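Local coordinates for protein beta-glucuronidase (uncultured Clostridium sp., PDB 6U7J) that hydrolyses beta-D-glucuronides as a glycoside hydrolase family 2 enzyme of a gut bacterium, and probably releases estrogens from their glucuronide conjugates, at residues Tyr435-Lys438 against Pro444-Gly447. Sequence-based numbering, arbitrary orientation.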
ATOM      1  N   TYR B 435      44.892  20.469  -3.952  1.00 36.61           N
ATOM      2  CA  TYR B 435      45.437  19.475  -3.028  1.00 35.59           C
ATOM      3  C   TYR B 435      45.201  18.048  -3.520  1.00 39.48           C
ATOM      4  O   TYR B 435      46.091  17.198  -3.407  1.00 37.79           O
ATOM      5  CB  TYR B 435      44.848  19.656  -1.630  1.00 37.93           C
ATOM      6  CG  TYR B 435      45.442  18.691  -0.639  1.00 41.77           C
ATOM      7  CD1 TYR B 435      44.715  17.593  -0.181  1.00 39.77           C
ATOM      8  CD2 TYR B 435      46.754  18.855  -0.184  1.00 41.09           C
ATOM      9  CE1 TYR B 435      45.270  16.696   0.725  1.00 38.55           C
ATOM     10  CE2 TYR B 435      47.318  17.961   0.721  1.00 42.79           C
ATOM     11  CZ  TYR B 435      46.569  16.886   1.172  1.00 41.52           C
ATOM     12  OH  TYR B 435      47.126  15.998   2.057  1.00 46.87           O
ATOM     13  N   ILE B 436      44.008  17.755  -4.057  1.00 37.59           N
ATOM     14  CA  ILE B 436      43.738  16.380  -4.483  1.00 35.25           C
ATOM     15  C   ILE B 436      44.502  16.075  -5.761  1.00 35.07           C
ATOM     16  O   ILE B 436      44.915  14.931  -5.991  1.00 36.10           O
ATOM     17  CB  ILE B 436      42.215  16.127  -4.635  1.00 33.83           C
ATOM     18  CG1 ILE B 436      41.924  14.708  -5.126  1.00 32.66           C
ATOM     19  CG2 ILE B 436      41.573  17.114  -5.584  1.00 34.44           C
ATOM     20  CD1 ILE B 436      42.434  13.587  -4.209  1.00 33.10           C
ATOM     21  N   ARG B 437      44.730  17.089  -6.596  1.00 40.26           N
ATOM     22  CA  ARG B 437      45.552  16.882  -7.790  1.00 42.01           C
ATOM     23  C   ARG B 437      46.993  16.549  -7.430  1.00 41.08           C
ATOM     24  O   ARG B 437      47.636  15.770  -8.143  1.00 41.28           O
ATOM     25  CB  ARG B 437      45.492  18.112  -8.691  1.00 41.73           C
ATOM     26  CG  ARG B 437      44.197  18.204  -9.475  1.00 44.98           C
ATOM     27  CD  ARG B 437      44.262  19.276 -10.543  1.00 44.04           C
ATOM     28  NE  ARG B 437      42.917  19.666 -10.938  1.00 48.28           N
ATOM     29  CZ  ARG B 437      42.179  18.996 -11.813  1.00 46.34           C
ATOM     30  NH1 ARG B 437      42.667  17.901 -12.403  1.00 42.16           N
ATOM     31  NH2 ARG B 437      40.960  19.428 -12.101  1.00 42.59           N
ATOM     32  N   LYS B 438      47.511  17.094  -6.316  1.00 40.68           N
ATOM     33  CA  LYS B 438      48.883  16.755  -5.938  1.00 44.93           C
ATOM     34  C   LYS B 438      48.974  15.336  -5.382  1.00 42.97           C
ATOM     35  O   LYS B 438      50.008  14.680  -5.532  1.00 50.11           O
ATOM     36  CB  LYS B 438      49.458  17.772  -4.939  1.00 40.28           C
ATOM     37  CG  LYS B 438      50.941  17.516  -4.653  1.00 50.99           C
ATOM     38  CD  LYS B 438      51.813  18.780  -4.666  1.00 60.21           C
ATOM     39  CE  LYS B 438      51.409  19.749  -3.564  1.00 64.91           C
ATOM     40  NZ  LYS B 438      52.340  19.684  -2.387  1.00 67.38           N
ATOM     41  N   PRO B 444      40.642  12.075 -12.958  1.00 37.49           N
ATOM     42  CA  PRO B 444      39.854  13.312 -13.031  1.00 39.21           C
ATOM     43  C   PRO B 444      39.204  13.665 -11.697  1.00 37.72           C
ATOM     44  O   PRO B 444      38.952  12.808 -10.850  1.00 36.16           O
ATOM     45  CB  PRO B 444      38.780  12.989 -14.077  1.00 36.24           C
ATOM     46  CG  PRO B 444      39.244  11.787 -14.773  1.00 40.95           C
ATOM     47  CD  PRO B 444      40.236  11.065 -13.942  1.00 35.70           C
ATOM     48  N   ILE B 445      38.899  14.953 -11.551  1.00 34.10           N
ATOM     49  CA  ILE B 445      38.358  15.563 -10.344  1.00 36.61           C
ATOM     50  C   ILE B 445      37.023  16.201 -10.706  1.00 37.53           C
ATOM     51  O   ILE B 445      36.898  16.794 -11.783  1.00 38.25           O
ATOM     52  CB  ILE B 445      39.334  16.633  -9.798  1.00 37.12           C
ATOM     53  CG1 ILE B 445      40.626  15.991  -9.313  1.00 33.76           C
ATOM     54  CG2 ILE B 445      38.690  17.463  -8.709  1.00 36.75           C
ATOM     55  CD1 ILE B 445      40.392  14.937  -8.305  1.00 40.04           C
ATOM     56  N   THR B 446      36.032  16.101  -9.810  1.00 37.44           N
ATOM     57  CA  THR B 446      34.752  16.780 -10.022  1.00 35.33           C
ATOM     58  C   THR B 446      34.094  17.109  -8.685  1.00 35.78           C
ATOM     59  O   THR B 446      34.631  16.836  -7.606  1.00 30.30           O
ATOM     60  CB  THR B 446      33.800  15.946 -10.891  1.00 36.97           C
ATOM     61  OG1 THR B 446      32.642  16.725 -11.217  1.00 41.23           O
ATOM     62  CG2 THR B 446      33.342  14.696 -10.159  1.00 36.09           C
ATOM     63  N   GLY B 447      32.931  17.744  -8.788  1.00 36.06           N
ATOM     64  CA  GLY B 447      32.024  18.014  -7.685  1.00 36.04           C
ATOM     65  C   GLY B 447      30.691  18.356  -8.316  1.00 38.34           C
ATOM     66  O   GLY B 447      30.643  18.815  -9.460  1.00 38.31           O
TER
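Ile445 meets both Ile436 and Arg437, and its side chain, followed outward from the strand, gives a worked example of how a barrel strand packs against the helix that precedes it. Its CB, directed at the helix, lies 4.0 Å from Arg437 NH2. CG1 comes next, turned anti to the carbonyl carbon (chi1 -66°), and this rotation sets it over one face of the arginine's guanidinium, 4.1 Å from the plane and over its centre; the same Ile445 CG1 lies 4.0 Å from Ile436 CG2. At the tip, Ile445 CD1 lies against both branches of Ile436, 3.5 Å from Ile436 CG1 and 3.7 Å from Ile436 CG2. The two isoleucines run past each other in opposite senses, in a purely apolar contact of methyl and methylene groups. Arg437 reaches the strand differently. Its chain is extended from CG to NE, and the guanidinium lays a face, not its N-H groups, on the isoleucine. The polar work is done elsewhere: NH2 hydrogen-bonds to the backbone O of Phe461, and NH1 forms a salt bridge with Asp463, whose OD2 also accepts the backbone N-H of Ile445. These bonds probably fix the plane of the guanidinium against the aliphatic chain. The pair belongs to a beta-alpha-beta unit of the TIM barrel, where helix 424-439 connects the parallel strands 409-416 and 445-449. Trp412 of the first strand touches both isoleucines, and Leu396 of helix 386-403 packs on Ile436, which places this small hydrophobic layer between the barrel wall and two of its outer helices.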